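PDB 6HTN: fucose-binding lectin from Kordia periserrulae, which binds fucose as a beta-propeller lectin, recognising ligands such as methyl alpha-L-fucopyranoside. Local coordinates for the interface of chains A and B and the interface of chains A and C. Residues are numbered along the deposited sequence; one frame, centred on the assembly and turned at random. Chains: chain A/B/C, Fucose-binding lectin.

Contact 1: the interface of chains A and B. Residues chain A 105, 107, 117, 119, 129, 142; chain B 3, 15, 17, 30, 37.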
# COMPACT_ATOMS: atom_id res chain seq x y z
N THR A 105 11.43 -9.55 15.10
CA THR A 105 12.67 -9.39 15.89
C THR A 105 12.88 -10.70 16.66
O THR A 105 11.96 -11.52 16.76
CB THR A 105 12.64 -8.14 16.78
OG1 THR A 105 13.95 -7.90 17.30
CG2 THR A 105 11.65 -8.30 17.91
N TRP A 107 15.70 -12.82 19.77
CA TRP A 107 16.85 -12.80 20.71
C TRP A 107 17.09 -14.21 21.22
O TRP A 107 16.19 -15.00 21.29
CB TRP A 107 16.60 -11.81 21.89
CG TRP A 107 15.51 -12.25 22.81
CD1 TRP A 107 15.65 -12.90 24.01
CD2 TRP A 107 14.11 -12.00 22.67
NE1 TRP A 107 14.44 -13.12 24.57
CE2 TRP A 107 13.46 -12.60 23.76
CE3 TRP A 107 13.33 -11.43 21.66
CZ2 TRP A 107 12.08 -12.54 23.93
CZ3 TRP A 107 11.97 -11.39 21.81
CH2 TRP A 107 11.36 -11.95 22.93
N ARG A 117 9.48 -12.69 17.76
CA ARG A 117 8.20 -11.95 17.79
C ARG A 117 7.94 -11.39 16.39
O ARG A 117 8.84 -10.74 15.81
CB ARG A 117 8.29 -10.84 18.85
CG ARG A 117 8.55 -11.33 20.27
CD ARG A 117 7.38 -12.12 20.80
NE ARG A 117 7.57 -12.53 22.20
CZ ARG A 117 8.11 -13.70 22.58
NH1 ARG A 117 8.59 -14.56 21.68
NH2 ARG A 117 8.21 -13.98 23.87
N TYR A 119 5.01 -9.24 13.99
CA TYR A 119 3.90 -8.27 14.15
C TYR A 119 3.29 -8.02 12.78
O TYR A 119 4.02 -7.76 11.82
CB TYR A 119 4.42 -6.96 14.73
CG TYR A 119 5.08 -7.15 16.06
CD1 TYR A 119 6.41 -7.55 16.14
CD2 TYR A 119 4.38 -6.96 17.27
CE1 TYR A 119 7.03 -7.79 17.35
CE2 TYR A 119 5.00 -7.18 18.47
CZ TYR A 119 6.31 -7.59 18.51
OH TYR A 119 6.95 -7.90 19.69
N GLU A 129 0.63 -9.65 17.60
CA GLU A 129 1.99 -10.17 17.86
C GLU A 129 1.90 -11.68 17.94
O GLU A 129 1.05 -12.20 18.69
CB GLU A 129 2.50 -9.62 19.18
CG GLU A 129 3.83 -10.16 19.65
CD GLU A 129 4.17 -9.74 21.08
OE1 GLU A 129 3.29 -9.98 21.95
OE2 GLU A 129 5.29 -9.21 21.32
N TYR A 142 0.89 -8.11 23.12
CA TYR A 142 1.02 -6.80 22.47
C TYR A 142 -0.35 -6.29 22.03
O TYR A 142 -1.15 -7.03 21.42
CB TYR A 142 1.90 -6.92 21.20
CG TYR A 142 1.95 -5.66 20.40
CD1 TYR A 142 2.86 -4.66 20.67
CD2 TYR A 142 1.06 -5.45 19.34
CE1 TYR A 142 2.91 -3.47 19.98
CE2 TYR A 142 1.13 -4.29 18.60
CZ TYR A 142 2.03 -3.28 18.91
OH TYR A 142 2.10 -2.12 18.20
N ALA B 3 10.23 -3.29 14.09
CA ALA B 3 10.48 -3.93 15.39
C ALA B 3 11.97 -3.97 15.65
O ALA B 3 12.71 -4.41 14.78
CB ALA B 3 9.90 -5.30 15.42
N LEU B 15 11.71 -4.60 23.97
CA LEU B 15 11.13 -4.58 22.60
C LEU B 15 10.68 -3.15 22.32
O LEU B 15 10.11 -2.47 23.22
CB LEU B 15 9.94 -5.53 22.51
CG LEU B 15 10.12 -6.98 22.90
CD1 LEU B 15 8.79 -7.74 22.90
CD2 LEU B 15 11.12 -7.66 21.98
N ILE B 17 8.35 -1.30 19.25
CA ILE B 17 7.54 -1.59 18.04
C ILE B 17 7.02 -0.25 17.55
O ILE B 17 6.30 0.45 18.29
CB ILE B 17 6.42 -2.57 18.38
CG1 ILE B 17 6.90 -3.82 19.12
CG2 ILE B 17 5.61 -2.86 17.14
CD1 ILE B 17 7.95 -4.61 18.41
N ARG B 30 5.58 1.52 20.86
CA ARG B 30 5.13 0.63 21.93
C ARG B 30 6.32 -0.08 22.50
O ARG B 30 7.19 -0.55 21.73
CB ARG B 30 4.05 -0.32 21.46
CG ARG B 30 2.77 0.37 21.04
CD ARG B 30 1.96 0.87 22.24
NE ARG B 30 1.26 -0.20 22.88
CZ ARG B 30 0.74 -0.13 24.12
NH1 ARG B 30 0.92 0.96 24.84
NH2 ARG B 30 0.03 -1.12 24.59
N TRP B 37 3.23 -3.70 28.10
CA TRP B 37 3.41 -2.75 27.01
C TRP B 37 3.07 -1.33 27.46
O TRP B 37 2.06 -1.17 28.21
CB TRP B 37 2.57 -3.20 25.83
CG TRP B 37 3.12 -4.43 25.18
CD1 TRP B 37 2.71 -5.72 25.35
CD2 TRP B 37 4.21 -4.48 24.24
NE1 TRP B 37 3.46 -6.57 24.59
CE2 TRP B 37 4.39 -5.84 23.92
CE3 TRP B 37 5.01 -3.51 23.66
CZ2 TRP B 37 5.37 -6.25 23.01
CZ3 TRP B 37 5.98 -3.90 22.72
CH2 TRP B 37 6.14 -5.26 22.44
O HOH W 1 3.55 0.30 17.49

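Contact 2: the interface of chains A and B. Residues chain A 103-105, 119; chain B 2-3, 18.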
# COMPACT_ATOMS: atom_id res chain seq x y z
N ASP A 103 6.62 -7.35 10.51
CA ASP A 103 7.88 -7.01 11.19
C ASP A 103 8.28 -8.19 12.07
O ASP A 103 7.41 -8.90 12.57
CB ASP A 103 7.70 -5.80 12.12
CG ASP A 103 7.60 -4.49 11.36
OD1 ASP A 103 8.36 -4.30 10.39
OD2 ASP A 103 6.70 -3.66 11.74
N ALA A 104 9.57 -8.35 12.27
CA ALA A 104 10.05 -9.46 13.13
C ALA A 104 11.30 -9.03 13.88
O ALA A 104 12.09 -8.23 13.38
CB ALA A 104 10.36 -10.68 12.32
N THR A 105 11.43 -9.55 15.10
CA THR A 105 12.67 -9.39 15.89
C THR A 105 12.88 -10.70 16.66
O THR A 105 11.96 -11.52 16.76
CB THR A 105 12.64 -8.14 16.78
OG1 THR A 105 13.95 -7.90 17.30
CG2 THR A 105 11.65 -8.30 17.91
N TYR A 119 5.01 -9.24 13.99
CA TYR A 119 3.90 -8.27 14.15
C TYR A 119 3.29 -8.02 12.78
O TYR A 119 4.02 -7.76 11.82
CB TYR A 119 4.42 -6.96 14.73
CG TYR A 119 5.08 -7.15 16.06
CD1 TYR A 119 6.41 -7.55 16.14
CD2 TYR A 119 4.38 -6.96 17.27
CE1 TYR A 119 7.03 -7.79 17.35
CE2 TYR A 119 5.00 -7.18 18.47
CZ TYR A 119 6.31 -7.59 18.51
OH TYR A 119 6.95 -7.90 19.69
N GLY B 2 7.88 -1.26 12.27
CA GLY B 2 9.23 -1.72 12.56
C GLY B 2 9.36 -2.32 13.93
O GLY B 2 8.62 -1.89 14.84
N ALA B 3 10.23 -3.29 14.09
CA ALA B 3 10.48 -3.93 15.39
C ALA B 3 11.97 -3.97 15.65
O ALA B 3 12.71 -4.41 14.78
CB ALA B 3 9.90 -5.30 15.42
N TYR B 18 7.31 0.09 16.30
CA TYR B 18 6.98 1.40 15.70
C TYR B 18 5.91 1.21 14.64
O TYR B 18 6.07 0.30 13.77
CB TYR B 18 8.24 2.06 15.13
CG TYR B 18 9.30 2.27 16.17
CD1 TYR B 18 9.27 3.38 16.97
CD2 TYR B 18 10.27 1.32 16.40
CE1 TYR B 18 10.21 3.56 17.99
CE2 TYR B 18 11.21 1.48 17.38
CZ TYR B 18 11.14 2.61 18.22
OH TYR B 18 12.00 2.75 19.29
O HOH W 2 11.32 -4.83 11.73
O HOH W 3 13.56 -6.07 12.88

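Contact 3: the interface of chains A and C. Residues chain A 74-75, 97, 123; chain C 123-125.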
# COMPACT_ATOMS: atom_id res chain seq x y z
N ASP A 74 -2.37 -16.71 -0.34
CA ASP A 74 -3.68 -16.97 0.31
C ASP A 74 -4.03 -15.93 1.39
O ASP A 74 -5.01 -16.12 2.13
CB ASP A 74 -3.70 -18.35 0.95
CG ASP A 74 -2.61 -18.54 2.01
OD1 ASP A 74 -1.72 -17.62 2.19
OD2 ASP A 74 -2.60 -19.66 2.61
N GLY A 75 -3.26 -14.84 1.50
CA GLY A 75 -3.55 -13.82 2.51
C GLY A 75 -3.02 -14.17 3.89
O GLY A 75 -3.27 -13.40 4.82
N TYR A 97 -4.03 -14.70 9.22
CA TYR A 97 -4.16 -13.70 8.16
C TYR A 97 -3.27 -12.53 8.44
O TYR A 97 -3.18 -12.08 9.60
CB TYR A 97 -5.60 -13.20 8.06
CG TYR A 97 -6.55 -14.19 7.44
CD1 TYR A 97 -6.51 -14.48 6.09
CD2 TYR A 97 -7.51 -14.81 8.20
CE1 TYR A 97 -7.40 -15.37 5.51
CE2 TYR A 97 -8.43 -15.69 7.64
CZ TYR A 97 -8.36 -15.98 6.29
OH TYR A 97 -9.28 -16.85 5.76
N GLN A 123 -7.00 -9.58 9.59
CA GLN A 123 -8.14 -9.28 8.72
C GLN A 123 -9.12 -8.30 9.39
O GLN A 123 -9.90 -7.66 8.69
CB GLN A 123 -8.86 -10.59 8.33
CG GLN A 123 -9.62 -11.27 9.46
CD GLN A 123 -8.83 -12.12 10.44
OE1 GLN A 123 -7.59 -12.11 10.53
NE2 GLN A 123 -9.57 -12.97 11.14
N GLN C 123 -10.07 -11.14 2.43
CA GLN C 123 -9.03 -11.55 3.37
C GLN C 123 -8.22 -12.73 2.82
O GLN C 123 -7.08 -12.95 3.26
CB GLN C 123 -9.70 -11.87 4.72
CG GLN C 123 -10.51 -13.15 4.75
CD GLN C 123 -11.92 -13.12 4.24
OE1 GLN C 123 -12.37 -12.24 3.53
NE2 GLN C 123 -12.71 -14.13 4.64
N ASP C 124 -8.81 -13.49 1.88
CA ASP C 124 -8.11 -14.66 1.29
C ASP C 124 -7.38 -14.28 0.01
O ASP C 124 -6.96 -15.15 -0.74
CB ASP C 124 -9.19 -15.71 0.98
CG ASP C 124 -9.82 -16.29 2.21
OD1 ASP C 124 -9.09 -16.65 3.14
OD2 ASP C 124 -11.06 -16.44 2.19
N ASN C 125 -7.18 -12.96 -0.23
CA ASN C 125 -6.48 -12.48 -1.45
C ASN C 125 -7.25 -12.91 -2.69
O ASN C 125 -6.62 -13.21 -3.74
CB ASN C 125 -5.02 -12.92 -1.50
CG ASN C 125 -4.28 -12.29 -2.65
OD1 ASN C 125 -4.42 -11.05 -2.83
ND2 ASN C 125 -3.46 -13.10 -3.33
O HOH W 4 -6.75 -18.08 2.46
O HOH W 5 -5.25 -11.32 4.65
O HOH W 6 -11.76 -16.30 6.47

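Contact 1: the interface of chains A and B
B:Ile17 presses its terminal methyl CD1 onto one face of the A:Tyr119 ring, 3.7 Å from the ring centroid and toward the hydroxyl-bearing rim. Its CG1 stands anti to the carbonyl carbon (chi1 -50°), which directs the longer branch at A:Tyr119, while the shorter branch, CG2, turns to A:Tyr142, 3.7 Å from OH. The second tight element is A:Tyr142 against B:Trp37: the tyrosine edge, led by CD1, stands over the indole face with the planes at 90°. The same indole receives A:Tyr142 CA over its five-membered ring, 3.6 Å from that centroid. A:Glu129 braces both tyrosines: OE2 accepts a hydrogen bond from A:Tyr119 OH at 2.7 Å on the anti side, and OE1 a longer one from A:Tyr142 N, 49° above the carboxylate plane. Packing is looser around B:Leu15, whose CD2 lies 3.8 Å from A:Trp107 CZ3, and around A:Thr105 and B:Ala3, whose CB atoms are 4.2 Å apart. At the other margin a water links A:Tyr142 OH to B:Ile17 O. B:Leu15 and B:Trp37, with A:Arg117, A:Glu129 and A:Tyr142, probably line one fucoside site shared by the chains. Here the last blade of chain A meets the first of chain B, probably closing the beta-propeller across the two-fold pair.

Contact 2: the interface of chains A and B
A:Asp103 and B:Gly2 meet through the carboxylate of the former and the first modelled backbone nitrogen of the latter. With B:Ala3 they account for most of the surface buried here: 54 Å² on B:Ala3, 37 Å² on A:Asp103 and 31 Å² on B:Gly2. The N-terminal residues of chain B thus lie against the start of strand 103-108 of chain A, within the two-fold A-B interface. The direct polar link is a hydrogen bond from B:Gly2 N to A:Asp103 OD2, 2.7 Å long. B:Gly2 CA lies over the carboxylate face, 3.4 Å from A:Asp103 CG, while N reaches OD2 from above the plane, 52° out of it. If this nitrogen is the free chain terminus, its likely positive charge would strengthen the bond. A:Asp103 holds CG anti to its carbonyl carbon (chi1 -74°), carrying the carboxylate toward this segment.

B:Ala3 contributes in two ways. Its CB packs against A:Asp103 CB at 4.0 Å, a modest apolar contact, whereas its backbone binds a pair of linked waters. One accepts a hydrogen bond from B:Ala3 N (3.0 Å) and also reaches A:Asp103 OD1. Thus the two carboxylate oxygens divide their partners, one direct and one through solvent. The second water bridges the facing carbonyls, 2.7 Å from both A:Ala104 O and B:Ala3 O.

Contact 3: the interface of chains A and C
A:Tyr97 reaches across to C:Asp124 and C:Gln123, burying 52 Å² of its own surface. The direct hydrogen bond runs from its phenol OH to C:Asp124 OD1, 2.6 Å long. The carboxylate oxygen is met on its syn side, 22° out of the carboxylate plane. That same oxygen lies at the edge of the tyrosine ring and in its plane, while ring and carboxylate are turned 47° against each other. C:Asp124 has CG anti to its carbonyl carbon, a setting that presents OD1 to the phenol.

Apolar contact comes chiefly from C:Gln123. Its CB sits above one face of the A:Tyr97 ring, offset toward the rim, and its CG is 3.9 Å from A:Tyr97 CZ. The bend at chi2 (-83°) keeps CG against the ring, and the amide reaches the phenol through a water. Close to the two-fold axis, the CB atoms of A:Gln123 and C:Gln123 are 3.9 Å apart.

Water supplements the direct bond and the packing. One molecule joins A:Gly75 O to C:Gln123 O; another joins A:Asp74 O, at 2.6 Å, to C:Asp124 OD1, giving that carboxylate oxygen a second partner beside the phenol. The structure alone does not show whether this pairing of loops persists in solution. A third water lies 2.6 Å from A:Tyr97 OH and 3.0 Å from C:Gln123 NE2, whose N-H points almost straight at it.

Contact 1 and contact 2 belong to one two-fold interface of chains A and B, with centres of their C-alpha atoms about 6 Å apart. They share A:Thr105, A:Tyr119 and B:Ala3, so the aromatic and aliphatic packing of contact 1 continues into the polar, water-bridged contact 2. Together they unite complementary halves of a sugar pocket and probably complete the propeller. Contact 3 is a separate two-fold surface between chains A and C, about 22 Å from contact 1 and 20 Å from contact 2 by the same measure. It uses loops and may be a feature only of the deposited four-chain assembly.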